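Local coordinates for protein DynE7 (PDB 2XEM) that acts as the hot-dog fold thioesterase of dynemicin biosynthesis, probably hydrolysing a thioester-bound polyene intermediate of the enediyne pathway, at residues 31-36 and 111-116; 39-44 and 117-122; 47-52 and 139-144; 59-64 and 127-132. One frame throughout, in Å; residues are numbered along the deposited sequence.

Interaction 1 of 4, residues 31-36 and 111-116; sequences AHYLHW and LLAQGR
Tyr33, on the first turn of helix 32-48, reaches Leu112 and Ala113 of strand 110-124 with the CD1-CE1 side of its ring and its hydroxyl, and the contact is dense along the ring but looser at the water-bridged phenol end. Tyr33 CE1 lies 3.7 Å from Ala113 CB, which approaches obliquely, and Tyr33 CD1 is almost as near. Leu112 CB comes instead to the ring edge, 4.2 Å from Tyr33 CE1, and Leu112 CD1 ends 4.1 Å from Tyr33 OH. With CG anti to the carbonyl carbon (chi1 -71°), the ring of Tyr33 is carried off the helix toward the strand. Trp36 CZ3 rests over one face near the rim, 3.7 Å above the plane of Tyr33, while Phe71 and Tyr101 meet the same ring edge to face.

At the looser phenol end a water makes the polar link: it stands 3.1 Å from Tyr33 OH and donates to Leu112 O at 2.9 Å, so the hydroxyl is tied to the strand backbone through solvent. On another side of the helix, His35 meets His35 of the second subunit, and His32 packs edge-to-face on that same residue.

The strand itself is irregular here, since Leu112 and Ala113 both face Tyr101 in a classic beta bulge, and Tyr101 OH also hydrogen-bonds Tyr33 O. The long helix wrapped by a curved antiparallel sheet is the hot-dog fold, and Tyr33 is one of the side chains that pack between helix and sheet here.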
loop_
_atom_site.group_PDB
_atom_site.type_symbol
_atom_site.label_atom_id
_atom_site.label_comp_id
_atom_site.label_asym_id
_atom_site.label_seq_id
_atom_site.Cartn_x
_atom_site.Cartn_y
_atom_site.Cartn_z
ATOM N N ALA D 31 9.644 -1.015 -2.518
ATOM C CA ALA D 31 9.157 -1.228 -1.144
ATOM C C ALA D 31 8.181 -2.428 -1.006
ATOM O O ALA D 31 8.064 -2.983 0.085
ATOM C CB ALA D 31 8.509 0.040 -0.628
ATOM N N HIS D 32 7.485 -2.811 -2.102
ATOM C CA HIS D 32 6.630 -4.008 -2.119
ATOM C C HIS D 32 7.322 -5.302 -1.774
ATOM O O HIS D 32 6.712 -6.170 -1.147
ATOM C CB HIS D 32 5.781 -4.110 -3.409
ATOM C CG HIS D 32 4.910 -2.895 -3.590
ATOM N ND1 HIS D 32 3.939 -2.557 -2.665
ATOM C CD2 HIS D 32 4.943 -1.944 -4.548
ATOM C CE1 HIS D 32 3.393 -1.436 -3.101
ATOM N NE2 HIS D 32 3.979 -1.020 -4.222
ATOM N N TYR D 33 8.600 -5.435 -2.141
ATOM C CA TYR D 33 9.405 -6.617 -1.808
ATOM C C TYR D 33 9.498 -6.833 -0.289
ATOM O O TYR D 33 9.568 -7.977 0.173
ATOM C CB TYR D 33 10.805 -6.493 -2.419
ATOM C CG TYR D 33 10.834 -6.635 -3.925
ATOM C CD1 TYR D 33 11.274 -7.812 -4.522
ATOM C CD2 TYR D 33 10.474 -5.568 -4.760
ATOM C CE1 TYR D 33 11.381 -7.917 -5.907
ATOM C CE2 TYR D 33 10.560 -5.671 -6.145
ATOM C CZ TYR D 33 11.024 -6.843 -6.714
ATOM O OH TYR D 33 11.128 -6.937 -8.074
ATOM N N LEU D 34 9.502 -5.743 0.478
ATOM C CA LEU D 34 9.490 -5.817 1.949
ATOM C C LEU D 34 8.146 -6.227 2.486
ATOM O O LEU D 34 8.128 -7.011 3.412
ATOM C CB LEU D 34 9.989 -4.497 2.612
ATOM C CG LEU D 34 11.511 -4.225 2.506
ATOM C CD1 LEU D 34 12.346 -5.442 2.896
ATOM C CD2 LEU D 34 11.908 -3.709 1.099
ATOM N N HIS D 35 7.015 -5.744 1.899
ATOM C CA HIS D 35 5.682 -6.238 2.251
ATOM C C HIS D 35 5.610 -7.740 2.091
ATOM O O HIS D 35 5.050 -8.408 2.950
ATOM C CB HIS D 35 4.564 -5.599 1.386
ATOM C CG HIS D 35 4.296 -4.184 1.716
ATOM N ND1 HIS D 35 3.238 -3.831 2.490
ATOM C CD2 HIS D 35 4.935 -3.070 1.303
ATOM C CE1 HIS D 35 3.276 -2.516 2.573
ATOM N NE2 HIS D 35 4.300 -2.023 1.883
ATOM N N TRP D 36 6.186 -8.269 0.984
ATOM C CA TRP D 36 6.148 -9.683 0.655
ATOM C C TRP D 36 6.842 -10.574 1.689
ATOM O O TRP D 36 6.441 -11.723 1.842
ATOM C CB TRP D 36 6.724 -9.942 -0.733
ATOM C CG TRP D 36 6.014 -9.254 -1.865
ATOM C CD1 TRP D 36 4.784 -8.648 -1.837
ATOM C CD2 TRP D 36 6.507 -9.104 -3.194
ATOM N NE1 TRP D 36 4.497 -8.108 -3.060
ATOM C CE2 TRP D 36 5.536 -8.374 -3.919
ATOM C CE3 TRP D 36 7.685 -9.525 -3.856
ATOM C CZ2 TRP D 36 5.698 -8.060 -5.266
ATOM C CZ3 TRP D 36 7.866 -9.172 -5.186
ATOM C CH2 TRP D 36 6.876 -8.464 -5.882
ATOM N N LEU D 111 15.985 -14.957 -10.517
ATOM C CA LEU D 111 16.172 -14.344 -9.205
ATOM C C LEU D 111 16.001 -12.825 -9.329
ATOM O O LEU D 111 16.851 -12.140 -9.895
ATOM C CB LEU D 111 17.564 -14.706 -8.615
ATOM C CG LEU D 111 17.841 -14.218 -7.180
ATOM C CD1 LEU D 111 16.945 -14.925 -6.169
ATOM C CD2 LEU D 111 19.320 -14.389 -6.812
ATOM N N LEU D 112 14.894 -12.306 -8.820
ATOM C CA LEU D 112 14.591 -10.869 -8.886
ATOM C C LEU D 112 15.344 -10.104 -7.846
ATOM O O LEU D 112 15.782 -8.987 -8.098
ATOM C CB LEU D 112 13.078 -10.617 -8.706
ATOM C CG LEU D 112 12.134 -11.209 -9.788
ATOM C CD1 LEU D 112 10.687 -10.775 -9.549
ATOM C CD2 LEU D 112 12.565 -10.826 -11.193
ATOM N N ALA D 113 15.515 -10.716 -6.669
ATOM C CA ALA D 113 15.924 -10.035 -5.454
ATOM C C ALA D 113 16.242 -11.047 -4.388
ATOM O O ALA D 113 15.851 -12.223 -4.490
ATOM C CB ALA D 113 14.796 -9.126 -4.960
ATOM N N GLN D 114 16.982 -10.597 -3.360
ATOM C CA GLN D 114 17.128 -11.357 -2.118
ATOM C C GLN D 114 16.845 -10.420 -0.953
ATOM O O GLN D 114 16.889 -9.199 -1.114
ATOM C CB GLN D 114 18.516 -12.006 -1.996
ATOM C CG GLN D 114 18.725 -13.178 -2.981
ATOM C CD GLN D 114 20.119 -13.703 -2.939
ATOM O OE1 GLN D 114 21.086 -12.967 -3.091
ATOM N NE2 GLN D 114 20.259 -15.002 -2.736
ATOM N N GLY D 115 16.514 -10.994 0.192
ATOM C CA GLY D 115 16.239 -10.190 1.369
ATOM C C GLY D 115 16.547 -10.886 2.663
ATOM O O GLY D 115 16.852 -12.087 2.690
ATOM N N ARG D 116 16.458 -10.118 3.755
ATOM C CA ARG D 116 16.677 -10.630 5.102
ATOM C C ARG D 116 15.829 -9.816 6.038
ATOM O O ARG D 116 15.600 -8.632 5.783
ATOM C CB ARG D 116 18.151 -10.456 5.560
ATOM C CG ARG D 116 19.183 -11.272 4.844
ATOM C CD ARG D 116 20.572 -11.102 5.498
ATOM N NE ARG D 116 20.973 -9.694 5.725
ATOM C CZ ARG D 116 21.607 -8.926 4.844
ATOM N NH1 ARG D 116 21.893 -9.387 3.631
ATOM N NH2 ARG D 116 21.972 -7.697 5.171
HETATM O O HOH W 1 14.171 -6.565 -8.227
#

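Interaction 2 of 4, residues 39-44 and 117-122; sequences HCREHF and QTVACM
Arg41 and Gln117 join the central helix of the hot-dog fold to the sheet that wraps it by one buried polar bond. Arg41 NH1 donates to Gln117 OE1 over 2.8 Å, with an N-H...O angle of 150°. The acceptor lies in the guanidinium plane, at its edge, but the donor sits well above the carbonyl plane of the amide, away from the lone pairs; the two flat groups are turned 66° apart. Thr64 OG1, on the adjoining strand 60-71, hydrogen-bonds the same Arg41 NH1, so two oxygens grip one nitrogen. Val119 CG1 packs obliquely against the guanidinium, 3.4 Å from Arg41 NH1. With a leucine at Arg41, the buried Gln117 OE1 and Thr64 OG1 would probably lose their shared donor, and the amide would be less firmly fixed in rotation.

Farther out, Met97 and Phe99 pack on Gln117, and Phe30 of the second subunit packs on both Arg41 and Gln117, placing the pair close to the subunit interface. Arg41 CG occupies the crowded position between backbone N and carbonyl carbon (chi1 71°), and from there an extended chain sends the guanidinium across to the strand. Gln117 is likewise extended beyond CG, which also brings Gln117 OE1 to 3.5 Å from Arg41 CD.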
loop_
_atom_site.group_PDB
_atom_site.type_symbol
_atom_site.label_atom_id
_atom_site.label_comp_id
_atom_site.label_asym_id
_atom_site.label_seq_id
_atom_site.Cartn_x
_atom_site.Cartn_y
_atom_site.Cartn_z
ATOM N N HIS D 39 4.080 -10.943 4.227
ATOM C CA HIS D 39 3.087 -11.895 3.715
ATOM C C HIS D 39 3.617 -13.327 3.827
ATOM O O HIS D 39 2.887 -14.245 4.217
ATOM C CB HIS D 39 2.765 -11.630 2.241
ATOM C CG HIS D 39 2.329 -10.243 1.894
ATOM N ND1 HIS D 39 1.910 -9.339 2.852
ATOM C CD2 HIS D 39 2.269 -9.652 0.689
ATOM C CE1 HIS D 39 1.569 -8.251 2.192
ATOM N NE2 HIS D 39 1.778 -8.385 0.897
ATOM N N CYS D 40 4.874 -13.521 3.422
ATOM C CA CYS D 40 5.543 -14.806 3.520
ATOM C C CYS D 40 5.604 -15.332 4.970
ATOM O O CYS D 40 5.209 -16.469 5.205
ATOM C CB CYS D 40 6.932 -14.737 2.888
ATOM S SG CYS D 40 7.829 -16.316 2.935
ATOM N N ARG D 41 6.061 -14.520 5.933
ATOM C CA ARG D 41 6.182 -14.984 7.321
ATOM C C ARG D 41 4.826 -15.289 7.951
ATOM O O ARG D 41 4.739 -16.201 8.756
ATOM C CB ARG D 41 7.054 -14.074 8.218
ATOM C CG ARG D 41 6.438 -12.719 8.574
ATOM C CD ARG D 41 7.267 -11.882 9.545
ATOM N NE ARG D 41 6.467 -10.749 10.017
ATOM C CZ ARG D 41 6.917 -9.523 10.233
ATOM N NH1 ARG D 41 8.197 -9.236 10.050
ATOM N NH2 ARG D 41 6.096 -8.577 10.666
ATOM N N GLU D 42 3.773 -14.535 7.577
ATOM C CA GLU D 42 2.409 -14.801 8.042
ATOM C C GLU D 42 1.842 -16.094 7.453
ATOM O O GLU D 42 1.210 -16.836 8.178
ATOM C CB GLU D 42 1.488 -13.643 7.695
ATOM C CG GLU D 42 1.711 -12.389 8.507
ATOM C CD GLU D 42 1.004 -11.217 7.856
ATOM O OE1 GLU D 42 1.605 -10.127 7.819
ATOM O OE2 GLU D 42 -0.127 -11.395 7.345
ATOM N N HIS D 43 2.041 -16.335 6.138
ATOM C CA HIS D 43 1.604 -17.550 5.434
ATOM C C HIS D 43 2.326 -18.758 6.084
ATOM O O HIS D 43 1.699 -19.788 6.331
ATOM C CB HIS D 43 1.890 -17.422 3.919
ATOM C CG HIS D 43 1.266 -18.453 3.007
ATOM N ND1 HIS D 43 0.385 -19.454 3.478
ATOM C CD2 HIS D 43 1.443 -18.635 1.670
ATOM C CE1 HIS D 43 0.028 -20.157 2.405
ATOM N NE2 HIS D 43 0.643 -19.707 1.296
ATOM N N PHE D 44 3.614 -18.603 6.415
ATOM C CA PHE D 44 4.413 -19.602 7.115
ATOM C C PHE D 44 3.777 -20.012 8.441
ATOM O O PHE D 44 3.608 -21.201 8.682
ATOM C CB PHE D 44 5.865 -19.129 7.332
ATOM C CG PHE D 44 6.695 -20.170 8.054
ATOM C CD1 PHE D 44 7.199 -21.272 7.373
ATOM C CD2 PHE D 44 6.926 -20.074 9.425
ATOM C CE1 PHE D 44 7.929 -22.254 8.044
ATOM C CE2 PHE D 44 7.626 -21.084 10.105
ATOM C CZ PHE D 44 8.132 -22.154 9.405
ATOM N N GLN D 117 15.467 -10.410 7.172
ATOM C CA GLN D 117 14.721 -9.708 8.209
ATOM C C GLN D 117 15.029 -10.355 9.545
ATOM O O GLN D 117 15.155 -11.586 9.607
ATOM C CB GLN D 117 13.229 -9.877 7.902
ATOM C CG GLN D 117 12.304 -9.097 8.743
ATOM C CD GLN D 117 10.932 -9.493 8.323
ATOM O OE1 GLN D 117 10.379 -10.481 8.803
ATOM N NE2 GLN D 117 10.424 -8.818 7.320
ATOM N N THR D 118 15.120 -9.536 10.610
ATOM C CA THR D 118 15.168 -10.053 11.978
ATOM C C THR D 118 13.911 -9.638 12.677
ATOM O O THR D 118 13.536 -8.475 12.619
ATOM C CB THR D 118 16.413 -9.559 12.749
ATOM O OG1 THR D 118 17.558 -9.733 11.937
ATOM C CG2 THR D 118 16.609 -10.287 14.090
ATOM N N VAL D 119 13.265 -10.582 13.350
ATOM C CA VAL D 119 12.079 -10.309 14.162
ATOM C C VAL D 119 12.292 -10.694 15.621
ATOM O O VAL D 119 13.066 -11.607 15.914
ATOM C CB VAL D 119 10.770 -10.939 13.600
ATOM C CG1 VAL D 119 10.503 -10.545 12.161
ATOM C CG2 VAL D 119 10.718 -12.471 13.814
ATOM N N ALA D 120 11.623 -10.004 16.530
ATOM C CA ALA D 120 11.632 -10.362 17.946
ATOM C C ALA D 120 10.209 -10.758 18.362
ATOM O O ALA D 120 9.244 -10.116 17.946
ATOM C CB ALA D 120 12.113 -9.176 18.781
ATOM N N CYS D 121 10.079 -11.834 19.145
ATOM C CA CYS D 121 8.811 -12.235 19.729
ATOM C C CYS D 121 8.584 -11.397 20.985
ATOM O O CYS D 121 9.438 -11.365 21.877
ATOM C CB CYS D 121 8.816 -13.729 20.048
ATOM S SG CYS D 121 8.973 -14.783 18.585
ATOM N N MET D 122 7.449 -10.702 21.034
ATOM C CA MET D 122 7.107 -9.834 22.160
ATOM C C MET D 122 5.661 -10.001 22.574
ATOM O O MET D 122 4.841 -10.493 21.805
ATOM C CB MET D 122 7.380 -8.347 21.867
ATOM C CG MET D 122 8.624 -8.073 21.060
ATOM S SD MET D 122 9.650 -6.829 21.824
ATOM C CE MET D 122 10.994 -7.832 22.245
#

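Interaction 3 of 4, residues 47-52 and 139-144; sequences DHAPGV and RRALSR
A helix-to-helix join, in which His48 and Ala49 at the break between helices 32-48 and 50-55 receive Ala141, connects the C-terminal helix 136-143 to the end of the central hot-dog helix. Ala49 is the pivot of the break: it is the first residue to leave the long helix and also the N-cap of the next. Ala141 fits against the turn with its single methyl group. Ala141 CB lies 3.5 Å from His48 O and 3.9 Å from His48 CB, with Ala49 CB somewhat farther away at 4.4 Å. So small a side chain lets the backbones come close, the CA atoms of His48 and Ala141 being 5.7 Å apart.

Toward solvent the contact becomes polar. Arg144 bends back at chi3 (-60°), which folds its guanidinium over Ala141 O and brings NH2 to the histidine. Arg144 NH2 stands 3.2 Å from His48 ND1, which is at the edge of the guanidinium, whereas the nitrogen comes at the imidazole obliquely and the two planes are 75° apart.

Phe44, one turn back along the long helix, packs against both Ala141 and the His48 ring and so lines the inner side of the join. On the outer side, a water donates to His48 O at 3.2 Å and accepts from Arg144 NH2 at 2.8 Å.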
loop_
_atom_site.group_PDB
_atom_site.type_symbol
_atom_site.label_atom_id
_atom_site.label_comp_id
_atom_site.label_asym_id
_atom_site.label_seq_id
_atom_site.Cartn_x
_atom_site.Cartn_y
_atom_site.Cartn_z
ATOM N N ASP D 47 0.536 -22.016 7.849
ATOM C CA ASP D 47 0.840 -23.358 7.364
ATOM C C ASP D 47 1.491 -24.247 8.416
ATOM O O ASP D 47 1.188 -25.430 8.479
ATOM C CB ASP D 47 1.766 -23.287 6.131
ATOM C CG ASP D 47 1.101 -22.823 4.856
ATOM O OD1 ASP D 47 -0.148 -22.888 4.775
ATOM O OD2 ASP D 47 1.827 -22.391 3.935
ATOM N N HIS D 48 2.395 -23.694 9.241
ATOM C CA HIS D 48 3.335 -24.528 10.005
ATOM C C HIS D 48 3.364 -24.232 11.497
ATOM O O HIS D 48 3.938 -24.999 12.253
ATOM C CB HIS D 48 4.759 -24.456 9.380
ATOM C CG HIS D 48 4.806 -24.952 7.969
ATOM N ND1 HIS D 48 4.409 -26.242 7.641
ATOM C CD2 HIS D 48 5.163 -24.308 6.837
ATOM C CE1 HIS D 48 4.555 -26.341 6.330
ATOM N NE2 HIS D 48 5.005 -25.202 5.802
ATOM N N ALA D 49 2.793 -23.103 11.915
ATOM C CA ALA D 49 2.739 -22.735 13.323
ATOM C C ALA D 49 1.368 -22.109 13.664
ATOM O O ALA D 49 1.324 -20.988 14.174
ATOM C CB ALA D 49 3.897 -21.787 13.663
ATOM N N PRO D 50 0.226 -22.811 13.384
ATOM C CA PRO D 50 -1.094 -22.169 13.569
ATOM C C PRO D 50 -1.420 -21.723 14.994
ATOM O O PRO D 50 -2.211 -20.806 15.156
ATOM C CB PRO D 50 -2.081 -23.244 13.069
ATOM C CG PRO D 50 -1.372 -24.536 13.275
ATOM C CD PRO D 50 0.062 -24.216 12.934
ATOM N N GLY D 51 -0.844 -22.385 16.006
ATOM C CA GLY D 51 -0.998 -21.990 17.405
ATOM C C GLY D 51 -0.419 -20.612 17.659
ATOM O O GLY D 51 -1.015 -19.816 18.390
ATOM N N VAL D 52 0.742 -20.307 17.036
ATOM C CA VAL D 52 1.398 -18.994 17.109
ATOM C C VAL D 52 0.527 -17.933 16.412
ATOM O O VAL D 52 0.337 -16.846 16.957
ATOM C CB VAL D 52 2.853 -19.015 16.553
ATOM C CG1 VAL D 52 3.498 -17.644 16.651
ATOM C CG2 VAL D 52 3.714 -20.072 17.243
ATOM N N ARG D 139 9.789 -22.318 16.830
ATOM C CA ARG D 139 11.153 -22.868 16.819
ATOM C C ARG D 139 11.195 -24.159 15.971
ATOM O O ARG D 139 11.992 -24.270 15.035
ATOM C CB ARG D 139 11.619 -23.173 18.273
ATOM C CG ARG D 139 13.117 -23.438 18.399
ATOM C CD ARG D 139 13.450 -24.466 19.473
ATOM N NE ARG D 139 14.849 -24.916 19.429
ATOM C CZ ARG D 139 15.323 -25.876 18.629
ATOM N NH1 ARG D 139 14.524 -26.481 17.754
ATOM N NH2 ARG D 139 16.602 -26.224 18.688
ATOM N N ARG D 140 10.306 -25.102 16.306
ATOM C CA ARG D 140 10.083 -26.379 15.644
ATOM C C ARG D 140 9.840 -26.193 14.117
ATOM O O ARG D 140 10.489 -26.831 13.297
ATOM C CB ARG D 140 8.866 -27.040 16.327
ATOM C CG ARG D 140 8.807 -28.521 16.288
ATOM C CD ARG D 140 7.917 -29.080 17.389
ATOM N NE ARG D 140 6.489 -28.751 17.226
ATOM C CZ ARG D 140 5.727 -28.189 18.166
ATOM N NH1 ARG D 140 6.237 -27.885 19.354
ATOM N NH2 ARG D 140 4.456 -27.926 17.926
ATOM N N ALA D 141 8.938 -25.295 13.757
ATOM C CA ALA D 141 8.542 -25.042 12.365
ATOM C C ALA D 141 9.704 -24.409 11.538
ATOM O O ALA D 141 10.022 -24.890 10.435
ATOM C CB ALA D 141 7.302 -24.159 12.333
ATOM N N LEU D 142 10.356 -23.359 12.086
ATOM C CA LEU D 142 11.488 -22.691 11.402
ATOM C C LEU D 142 12.716 -23.586 11.236
ATOM O O LEU D 142 13.395 -23.478 10.223
ATOM C CB LEU D 142 11.914 -21.423 12.125
ATOM C CG LEU D 142 10.984 -20.225 12.100
ATOM C CD1 LEU D 142 11.373 -19.293 13.202
ATOM C CD2 LEU D 142 11.000 -19.510 10.726
ATOM N N SER D 143 12.997 -24.478 12.215
ATOM C CA SER D 143 14.180 -25.338 12.161
ATOM C C SER D 143 14.171 -26.305 10.983
ATOM O O SER D 143 15.226 -26.750 10.560
ATOM C CB SER D 143 14.394 -26.049 13.491
ATOM O OG SER D 143 14.639 -25.058 14.475
ATOM N N ARG D 144 13.010 -26.561 10.394
ATOM C CA ARG D 144 12.899 -27.404 9.189
ATOM C C ARG D 144 13.454 -26.717 7.939
ATOM O O ARG D 144 13.720 -27.385 6.943
ATOM C CB ARG D 144 11.450 -27.854 8.962
ATOM C CG ARG D 144 10.902 -28.691 10.126
ATOM C CD ARG D 144 9.681 -29.528 9.759
ATOM N NE ARG D 144 8.550 -28.708 9.306
ATOM C CZ ARG D 144 7.583 -28.252 10.094
ATOM N NH1 ARG D 144 7.589 -28.528 11.393
ATOM N NH2 ARG D 144 6.599 -27.522 9.590
HETATM O O HOH W 2 4.213 -27.865 10.971
#

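Interaction 4 of 4, residues 59-64 and 127-132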
loop_
_atom_site.group_PDB
_atom_site.type_symbol
_atom_site.label_atom_id
_atom_site.label_comp_id
_atom_site.label_asym_id
_atom_site.label_seq_id
_atom_site.Cartn_x
_atom_site.Cartn_y
_atom_site.Cartn_z
ATOM N N GLY D 59 -2.351 -11.112 22.049
ATOM C CA GLY D 59 -1.310 -10.350 22.732
ATOM C C GLY D 59 0.135 -10.604 22.334
ATOM O O GLY D 59 1.003 -9.779 22.647
ATOM N N LEU D 60 0.430 -11.751 21.678
ATOM C CA LEU D 60 1.762 -11.967 21.101
ATOM C C LEU D 60 1.941 -11.073 19.862
ATOM O O LEU D 60 1.008 -10.912 19.088
ATOM C CB LEU D 60 1.991 -13.448 20.755
ATOM C CG LEU D 60 3.393 -13.842 20.217
ATOM C CD1 LEU D 60 4.470 -13.776 21.301
ATOM C CD2 LEU D 60 3.373 -15.222 19.600
ATOM N N ALA D 61 3.131 -10.500 19.690
ATOM C CA ALA D 61 3.483 -9.703 18.531
ATOM C C ALA D 61 4.861 -10.087 18.004
ATOM O O ALA D 61 5.792 -10.370 18.777
ATOM C CB ALA D 61 3.452 -8.217 18.888
ATOM N N LEU D 62 4.972 -10.112 16.673
ATOM C CA LEU D 62 6.257 -10.220 15.992
ATOM C C LEU D 62 6.711 -8.828 15.633
ATOM O O LEU D 62 6.079 -8.154 14.805
ATOM C CB LEU D 62 6.188 -11.127 14.751
ATOM C CG LEU D 62 5.785 -12.599 14.961
ATOM C CD1 LEU D 62 5.793 -13.333 13.639
ATOM C CD2 LEU D 62 6.684 -13.329 15.948
ATOM N N VAL D 63 7.774 -8.372 16.291
ATOM C CA VAL D 63 8.278 -7.013 16.097
ATOM C C VAL D 63 9.532 -7.069 15.203
ATOM O O VAL D 63 10.498 -7.768 15.534
ATOM C CB VAL D 63 8.532 -6.366 17.481
ATOM C CG1 VAL D 63 9.234 -5.003 17.367
ATOM C CG2 VAL D 63 7.220 -6.266 18.284
ATOM N N THR D 64 9.499 -6.379 14.051
ATOM C CA THR D 64 10.653 -6.324 13.163
ATOM C C THR D 64 11.768 -5.460 13.789
ATOM O O THR D 64 11.529 -4.336 14.202
ATOM C CB THR D 64 10.247 -5.850 11.747
ATOM O OG1 THR D 64 9.127 -6.601 11.299
ATOM C CG2 THR D 64 11.361 -6.018 10.729
ATOM N N HIS D 127 1.811 -0.157 28.083
ATOM C CA HIS D 127 1.742 0.564 26.812
ATOM C C HIS D 127 2.982 0.279 25.937
ATOM O O HIS D 127 3.169 0.896 24.879
ATOM C CB HIS D 127 1.509 2.066 27.032
ATOM C CG HIS D 127 0.588 2.663 26.016
ATOM N ND1 HIS D 127 -0.793 2.568 26.147
ATOM C CD2 HIS D 127 0.875 3.321 24.866
ATOM C CE1 HIS D 127 -1.297 3.178 25.084
ATOM N NE2 HIS D 127 -0.333 3.649 24.282
ATOM N N GLY D 128 3.796 -0.675 26.394
ATOM C CA GLY D 128 4.963 -1.175 25.678
ATOM C C GLY D 128 4.945 -2.675 25.460
ATOM O O GLY D 128 3.994 -3.371 25.828
ATOM N N LEU D 129 6.000 -3.176 24.836
ATOM C CA LEU D 129 6.169 -4.605 24.592
ATOM C C LEU D 129 7.414 -5.092 25.312
ATOM O O LEU D 129 8.362 -4.326 25.506
ATOM C CB LEU D 129 6.265 -4.912 23.083
ATOM C CG LEU D 129 5.116 -4.428 22.207
ATOM C CD1 LEU D 129 5.635 -3.819 20.919
ATOM C CD2 LEU D 129 4.116 -5.534 21.941
ATOM N N GLU D 130 7.402 -6.363 25.724
ATOM C CA GLU D 130 8.542 -6.997 26.389
ATOM C C GLU D 130 8.967 -8.306 25.676
ATOM O O GLU D 130 8.085 -8.993 25.137
ATOM C CB GLU D 130 8.282 -7.172 27.900
ATOM C CG GLU D 130 7.324 -8.277 28.297
ATOM C CD GLU D 130 7.196 -8.516 29.792
ATOM O OE1 GLU D 130 8.233 -8.527 30.496
ATOM O OE2 GLU D 130 6.053 -8.739 30.254
ATOM N N PRO D 131 10.289 -8.663 25.668
ATOM C CA PRO D 131 10.722 -9.899 24.992
ATOM C C PRO D 131 10.108 -11.141 25.609
ATOM O O PRO D 131 9.948 -11.222 26.825
ATOM C CB PRO D 131 12.248 -9.904 25.169
ATOM C CG PRO D 131 12.605 -8.529 25.505
ATOM C CD PRO D 131 11.447 -7.971 26.267
ATOM N N VAL D 132 9.722 -12.083 24.748
ATOM C CA VAL D 132 9.237 -13.406 25.136
ATOM C C VAL D 132 10.078 -14.417 24.349
ATOM O O VAL D 132 10.478 -14.127 23.219
ATOM C CB VAL D 132 7.711 -13.541 24.835
ATOM C CG1 VAL D 132 7.212 -14.967 24.977
ATOM C CG2 VAL D 132 6.887 -12.609 25.718
#
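Purely apolar packing links Ala61 and Val63 to Leu129 near one end of the sheet, far from the centre of the chain and without a hydrogen bond between the two segments. Leu129 does the work on its side with both branches of its fork. Leu129 CD1 meets Val63 CG2 at 3.9 Å, and Leu129 CD2 meets Ala61 CB at 4.1 Å, so the leucine straddles two residues that lie two apart on strand 60-71. The chi2 of Leu129, 137°, is away from the staggered positions, and at this rotation one methyl faces each partner. Val63 turns CG1 anti to the backbone N (chi1 173°), and it is the other methyl, beside that nitrogen, that touches Leu129.

The two strands are not direct neighbours. In this curled antiparallel hot-dog sheet, strand 110-124 runs between them, its backbone bonded to Ala61 and Val63 through Met122 and Ala120, and to Glu130 and Val132 through Arg123 and Cys121. Met122 is part of the bridge, since the side chains of Val63 and Pro131 both pack on it. The CA atoms of Ala61 and Leu129 are 8.4 Å apart, a span closed by the length of the leucine.

A weaker approach lies alongside, where Leu60 CD1 stops 4.7 Å from Val132 CG1. Val25 of the second subunit packs on Ala61, and Glu74 of that subunit on Leu129.

Interactions 1 and 2 are successive steps along one pairing, helix 32-48 against strand 110-124, with centres 14 Å apart. Interaction 3 takes up the far end of the same helix and touches interaction 2 through Phe44 CZ, 3.5 Å from Ala141 C. Interaction 4 is joined to interaction 2 by packing, where Met122 CB lies 3.4 Å from Glu130 O, and by Thr64 of segment 59-64, whose OG1 hydrogen-bonds Arg41 NH1. Val52 and Leu60 bring interactions 3 and 4 together. The Tyr33 side chain of interaction 1 is about 12 Å from the bound polyene ketone, too far to touch it; interaction 3 lies across the chain's centre from interaction 1, the two centres being 22 Å apart.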